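PDB 4KKM: polyprenyl synthetase from Zymomonas mobilis subsp. mobilis, which probably catalyses the chain-lengthening condensation of isoprenyl diphosphates, as expected of a metal-dependent FPP/GGPP synthase. Local coordinates for residues B[28-33]-B[75-80]; B[60-65]-B[126-131]. All coordinates share one frame; numbering follows the deposited sequence.

Contact 1 (B[28-33]-B[75-80])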
loop_
_atom_site.group_PDB
_atom_site.type_symbol
_atom_site.label_atom_id
_atom_site.label_comp_id
_atom_site.label_asym_id
_atom_site.label_seq_id
_atom_site.Cartn_x
_atom_site.Cartn_y
_atom_site.Cartn_z
ATOM N N LYS B 28 -31.630 -0.236 4.512
ATOM C CA LYS B 28 -31.213 -0.802 5.792
ATOM C C LYS B 28 -30.897 -2.287 5.647
ATOM O O LYS B 28 -29.907 -2.777 6.192
ATOM C CB LYS B 28 -32.293 -0.615 6.860
ATOM C CG LYS B 28 -31.806 -0.924 8.273
ATOM C CD LYS B 28 -32.946 -1.299 9.207
ATOM C CE LYS B 28 -32.509 -1.195 10.661
ATOM N NZ LYS B 28 -32.818 -2.423 11.448
ATOM N N THR B 29 -31.748 -2.995 4.912
ATOM C CA THR B 29 -31.550 -4.419 4.672
ATOM C C THR B 29 -30.246 -4.674 3.922
ATOM O O THR B 29 -29.448 -5.525 4.318
ATOM C CB THR B 29 -32.732 -5.035 3.897
ATOM O OG1 THR B 29 -33.853 -5.183 4.777
ATOM C CG2 THR B 29 -32.356 -6.401 3.346
ATOM N N MET B 30 -30.023 -3.926 2.846
ATOM C CA MET B 30 -28.777 -4.057 2.096
ATOM C C MET B 30 -27.566 -3.779 2.986
ATOM O O MET B 30 -26.558 -4.481 2.912
ATOM C CB MET B 30 -28.766 -3.146 0.860
ATOM C CG MET B 30 -27.436 -3.165 0.097
ATOM S SD MET B 30 -27.394 -2.135 -1.389
ATOM C CE MET B 30 -27.925 -3.317 -2.622
ATOM N N MET B 31 -27.678 -2.767 3.842
ATOM C CA MET B 31 -26.576 -2.390 4.726
ATOM C C MET B 31 -26.200 -3.518 5.684
ATOM O O MET B 31 -25.023 -3.849 5.834
ATOM C CB MET B 31 -26.911 -1.113 5.504
ATOM C CG MET B 31 -26.868 0.150 4.663
ATOM S SD MET B 31 -27.372 1.643 5.541
ATOM C CE MET B 31 -26.051 1.798 6.741
ATOM N N GLU B 32 -27.205 -4.115 6.318
ATOM C CA GLU B 32 -26.970 -5.224 7.239
ATOM C C GLU B 32 -26.376 -6.430 6.514
ATOM O O GLU B 32 -25.526 -7.136 7.057
ATOM C CB GLU B 32 -28.270 -5.614 7.949
ATOM C CG GLU B 32 -28.871 -4.494 8.787
ATOM C CD GLU B 32 -30.222 -4.858 9.382
ATOM O OE1 GLU B 32 -30.805 -5.881 8.963
ATOM O OE2 GLU B 32 -30.701 -4.120 10.270
ATOM N N GLN B 33 -26.827 -6.660 5.285
ATOM C CA GLN B 33 -26.303 -7.753 4.471
ATOM C C GLN B 33 -24.850 -7.518 4.071
ATOM O O GLN B 33 -24.009 -8.411 4.199
ATOM C CB GLN B 33 -27.155 -7.950 3.220
ATOM C CG GLN B 33 -28.189 -9.044 3.356
ATOM C CD GLN B 33 -29.423 -8.796 2.505
ATOM O OE1 GLN B 33 -29.354 -8.170 1.442
ATOM N NE2 GLN B 33 -30.568 -9.281 2.977
ATOM N N LEU B 75 -21.324 1.387 -1.243
ATOM C CA LEU B 75 -21.307 2.150 -2.492
ATOM C C LEU B 75 -20.877 1.295 -3.678
ATOM O O LEU B 75 -21.437 1.409 -4.769
ATOM C CB LEU B 75 -20.377 3.360 -2.366
ATOM C CG LEU B 75 -20.910 4.513 -1.512
ATOM C CD1 LEU B 75 -19.802 5.522 -1.235
ATOM C CD2 LEU B 75 -22.092 5.175 -2.207
ATOM N N VAL B 76 -19.867 0.454 -3.475
ATOM C CA VAL B 76 -19.433 -0.457 -4.529
ATOM C C VAL B 76 -20.574 -1.388 -4.933
ATOM O O VAL B 76 -20.900 -1.510 -6.117
ATOM C CB VAL B 76 -18.215 -1.302 -4.095
ATOM C CG1 VAL B 76 -17.928 -2.384 -5.134
ATOM C CG2 VAL B 76 -17.000 -0.409 -3.892
ATOM N N VAL B 77 -21.184 -2.025 -3.938
ATOM C CA VAL B 77 -22.275 -2.968 -4.174
ATOM C C VAL B 77 -23.449 -2.282 -4.881
ATOM O O VAL B 77 -23.991 -2.808 -5.858
ATOM C CB VAL B 77 -22.753 -3.628 -2.853
ATOM C CG1 VAL B 77 -24.078 -4.352 -3.057
ATOM C CG2 VAL B 77 -21.686 -4.581 -2.301
ATOM N N ALA B 78 -23.824 -1.099 -4.402
ATOM C CA ALA B 78 -24.953 -0.369 -4.979
ATOM C C ALA B 78 -24.667 0.155 -6.384
ATOM O O ALA B 78 -25.585 0.325 -7.184
ATOM C CB ALA B 78 -25.392 0.782 -4.065
ATOM N N THR B 79 -23.403 0.434 -6.682
ATOM C CA THR B 79 -23.054 0.892 -8.022
ATOM C C THR B 79 -22.975 -0.286 -8.992
ATOM O O THR B 79 -23.480 -0.214 -10.110
ATOM C CB THR B 79 -21.729 1.685 -8.048
ATOM O OG1 THR B 79 -21.783 2.729 -7.072
ATOM C CG2 THR B 79 -21.514 2.305 -9.429
ATOM N N CYS B 80 -22.351 -1.380 -8.559
ATOM C CA CYS B 80 -22.302 -2.584 -9.389
ATOM C C CYS B 80 -23.705 -3.094 -9.721
ATOM O O CYS B 80 -23.937 -3.674 -10.787
ATOM C CB CYS B 80 -21.473 -3.679 -8.719
ATOM S SG CYS B 80 -19.711 -3.332 -8.722
#
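Met30 reaches across from helix 24-45 to Val77 and Ala78 on helix 71-80. It is the one residue of 28-33 that touches 75-80. Its CG lies anti to the backbone N (chi1 176°), and chi2 is extended too, so CB, CG and SD run straight out toward the other helix. The chain then bends at chi3 (-91°), which turns the terminal methyl aside. CE comes to rest 4.0 Å from CG1 of Val77. Behind the bend, SD lies 4.4 Å from CB of Ala78, a looser approach. The thioether end thus meets two neighbouring residues of one helix turn with two different atoms. Met30 and Val77 run past each other in opposite directions, and their end methyls do the touching. Val77 offers the methyl that stands anti to its own backbone N.

The two backbones stay apart: the nearest CA atoms, those of Met30 and Ala78, are 8.8 Å from each other, and the long methionine spans the distance. The contact joins the N-terminal helix 24-45 to helix 71-80, which is packed by helices 87-109, 208-221, 226-253 and 306-314 in the mostly helical polyprenyl synthase fold. Tyr307 of helix 306-314 touches both Met30 and Ala78, while Val77 also packs on Leu91 of helix 87-109. On 75-80, Thr79 OG1 turns back to Leu75 O at 2.7 Å, so the hydroxyl is satisfied inside its own helix.

Between 28-33 and 75-80 the link is apolar. It rests on dispersion between a thioether and small aliphatic groups, with little directional preference.

Contact 2 (B[60-65]-B[126-131])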
loop_
_atom_site.group_PDB
_atom_site.type_symbol
_atom_site.label_atom_id
_atom_site.label_comp_id
_atom_site.label_asym_id
_atom_site.label_seq_id
_atom_site.Cartn_x
_atom_site.Cartn_y
_atom_site.Cartn_z
ATOM N N MET B 60 -4.904 -7.009 12.381
ATOM C CA MET B 60 -5.603 -6.744 11.125
ATOM C C MET B 60 -7.072 -7.137 11.248
ATOM O O MET B 60 -7.963 -6.399 10.821
ATOM C CB MET B 60 -4.942 -7.493 9.962
ATOM C CG MET B 60 -3.528 -7.008 9.619
ATOM S SD MET B 60 -2.663 -8.097 8.466
ATOM C CE MET B 60 -3.457 -7.656 6.902
ATOM N N ARG B 61 -7.319 -8.299 11.843
ATOM C CA ARG B 61 -8.685 -8.782 12.010
ATOM C C ARG B 61 -9.470 -7.890 12.963
ATOM O O ARG B 61 -10.636 -7.574 12.722
ATOM C CB ARG B 61 -8.681 -10.230 12.515
ATOM C CG ARG B 61 -8.224 -11.243 11.473
ATOM C CD ARG B 61 -7.987 -12.625 12.080
ATOM N NE ARG B 61 -9.225 -13.230 12.567
ATOM C CZ ARG B 61 -10.036 -13.985 11.830
ATOM N NH1 ARG B 61 -9.746 -14.246 10.562
ATOM N NH2 ARG B 61 -11.147 -14.481 12.364
ATOM N N TYR B 62 -8.827 -7.501 14.060
ATOM C CA TYR B 62 -9.464 -6.626 15.034
ATOM C C TYR B 62 -9.933 -5.324 14.389
ATOM O O TYR B 62 -11.028 -4.833 14.675
ATOM C CB TYR B 62 -8.503 -6.323 16.183
ATOM C CG TYR B 62 -9.066 -5.353 17.191
ATOM C CD1 TYR B 62 -9.923 -5.788 18.198
ATOM C CD2 TYR B 62 -8.739 -4.006 17.144
ATOM C CE1 TYR B 62 -10.438 -4.905 19.123
ATOM C CE2 TYR B 62 -9.252 -3.118 18.059
ATOM C CZ TYR B 62 -10.097 -3.572 19.049
ATOM O OH TYR B 62 -10.607 -2.686 19.964
ATOM N N ALA B 63 -9.102 -4.764 13.519
ATOM C CA ALA B 63 -9.422 -3.499 12.860
ATOM C C ALA B 63 -10.472 -3.677 11.776
ATOM O O ALA B 63 -11.390 -2.867 11.661
ATOM C CB ALA B 63 -8.163 -2.892 12.251
ATOM N N ALA B 64 -10.323 -4.732 10.979
ATOM C CA ALA B 64 -11.148 -4.924 9.782
ATOM C C ALA B 64 -12.505 -5.578 10.034
ATOM O O ALA B 64 -13.468 -5.310 9.312
ATOM C CB ALA B 64 -10.378 -5.715 8.734
ATOM N N ILE B 65 -12.576 -6.440 11.045
ATOM C CA ILE B 65 -13.790 -7.209 11.306
ATOM C C ILE B 65 -14.649 -6.583 12.395
ATOM O O ILE B 65 -14.137 -6.128 13.418
ATOM C CB ILE B 65 -13.463 -8.670 11.693
ATOM C CG1 ILE B 65 -12.749 -9.380 10.543
ATOM C CG2 ILE B 65 -14.730 -9.431 12.084
ATOM C CD1 ILE B 65 -12.316 -10.795 10.888
ATOM N N HIS B 126 -3.676 0.618 18.353
ATOM C CA HIS B 126 -2.490 0.916 19.150
ATOM C C HIS B 126 -2.772 0.787 20.649
ATOM O O HIS B 126 -1.857 0.585 21.440
ATOM C CB HIS B 126 -1.891 2.288 18.803
ATOM C CG HIS B 126 -2.761 3.449 19.169
ATOM N ND1 HIS B 126 -2.525 4.241 20.275
ATOM C CD2 HIS B 126 -3.861 3.967 18.570
ATOM C CE1 HIS B 126 -3.440 5.187 20.343
ATOM N NE2 HIS B 126 -4.265 5.043 19.319
ATOM N N LYS B 127 -4.044 0.878 21.027
ATOM C CA LYS B 127 -4.433 0.714 22.425
ATOM C C LYS B 127 -4.650 -0.756 22.796
ATOM O O LYS B 127 -4.134 -1.232 23.806
ATOM C CB LYS B 127 -5.688 1.534 22.735
ATOM C CG LYS B 127 -5.494 3.029 22.565
ATOM C CD LYS B 127 -4.369 3.556 23.453
ATOM C CE LYS B 127 -4.865 3.932 24.844
ATOM N NZ LYS B 127 -5.324 2.765 25.649
ATOM N N ALA B 128 -5.418 -1.469 21.978
ATOM C CA ALA B 128 -5.676 -2.887 22.219
ATOM C C ALA B 128 -4.408 -3.712 22.012
ATOM O O ALA B 128 -4.211 -4.749 22.646
ATOM C CB ALA B 128 -6.791 -3.385 21.305
ATOM N N PHE B 129 -3.546 -3.240 21.122
ATOM C CA PHE B 129 -2.296 -3.933 20.833
ATOM C C PHE B 129 -1.114 -3.082 21.291
ATOM O O PHE B 129 -0.791 -3.057 22.477
ATOM C CB PHE B 129 -2.216 -4.288 19.339
ATOM C CG PHE B 129 -3.216 -5.339 18.917
ATOM C CD1 PHE B 129 -4.549 -5.002 18.696
ATOM C CD2 PHE B 129 -2.832 -6.664 18.766
ATOM C CE1 PHE B 129 -5.482 -5.966 18.328
ATOM C CE2 PHE B 129 -3.755 -7.633 18.392
ATOM C CZ PHE B 129 -5.088 -7.282 18.175
ATOM N N ASP B 130 -0.487 -2.382 20.352
ATOM C CA ASP B 130 0.588 -1.439 20.653
ATOM C C ASP B 130 0.862 -0.605 19.406
ATOM O O ASP B 130 0.309 -0.884 18.347
ATOM C CB ASP B 130 1.853 -2.165 21.105
ATOM C CG ASP B 130 2.199 -3.340 20.212
ATOM O OD1 ASP B 130 2.576 -3.110 19.045
ATOM O OD2 ASP B 130 2.097 -4.495 20.680
ATOM N N ASP B 131 1.707 0.416 19.537
ATOM C CA ASP B 131 1.951 1.352 18.441
ATOM C C ASP B 131 2.549 0.655 17.221
ATOM O O ASP B 131 2.107 0.869 16.091
ATOM C CB ASP B 131 2.862 2.499 18.891
ATOM C CG ASP B 131 2.209 3.394 19.936
ATOM O OD1 ASP B 131 0.971 3.338 20.079
ATOM O OD2 ASP B 131 2.935 4.157 20.608
#
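This is a small surface contact of apolar and aromatic groups, in which Tyr62 near the end of helix 54-64 meets Ala128 and Phe129 where helix 125-128 ends. The two rings form an offset edge-to-face pair, with the edge of Phe129 turned toward the face of Tyr62. Their centroids are 5.8 Å apart and their planes meet at 64°. The closest touch is beside the ring: Tyr62 CB lies 3.7 Å from Phe129 CE1, at the phenylalanine edge. With CG anti to the backbone N (chi1 177°), the tyrosine ring extends toward 126-131. Ala128 CB sits over one face of that ring, 4.0 Å from Tyr62 CZ. The Tyr62 hydroxyl is hydrogen-bonded to Pro123 O, and Lys122 makes a cation-pi contact with the ring. Replacing Tyr62 by an alanine is likely to leave the Phe129 edge and the Ala128 methyl without their aromatic partner, and Pro123 O without this bond. Phe129 is the first residue to leave helical backbone angles, and Asp130 then serves as N-cap of helix 131-150, with a salt bridge to Arg55. The pair thus packs a helix against a helix-to-helix turn of the mostly helical polyprenyl synthase fold.

Overall arrangement
Contact 1 and contact 2 are separate patches of the same helical fold. Their centres are about 26 Å apart, and their nearest atoms about 12 Å, so they do not touch. Along the chain their segments alternate: 28-33, 60-65, 75-80, 126-131. Helices 24-45, 54-64 and 71-80 follow one another, and the middle one serves contact 2 while its neighbours form contact 1. Contact 1 is partly buried, its centre about 13 Å from the centre of the chain; contact 2 is at the surface, its centre about 19 Å from it. Both lie away from the calcium site of Asp108 and Asp114. A glycerol, probably from the crystallisation liquor, lies about 3 Å from the Phe129 side chain.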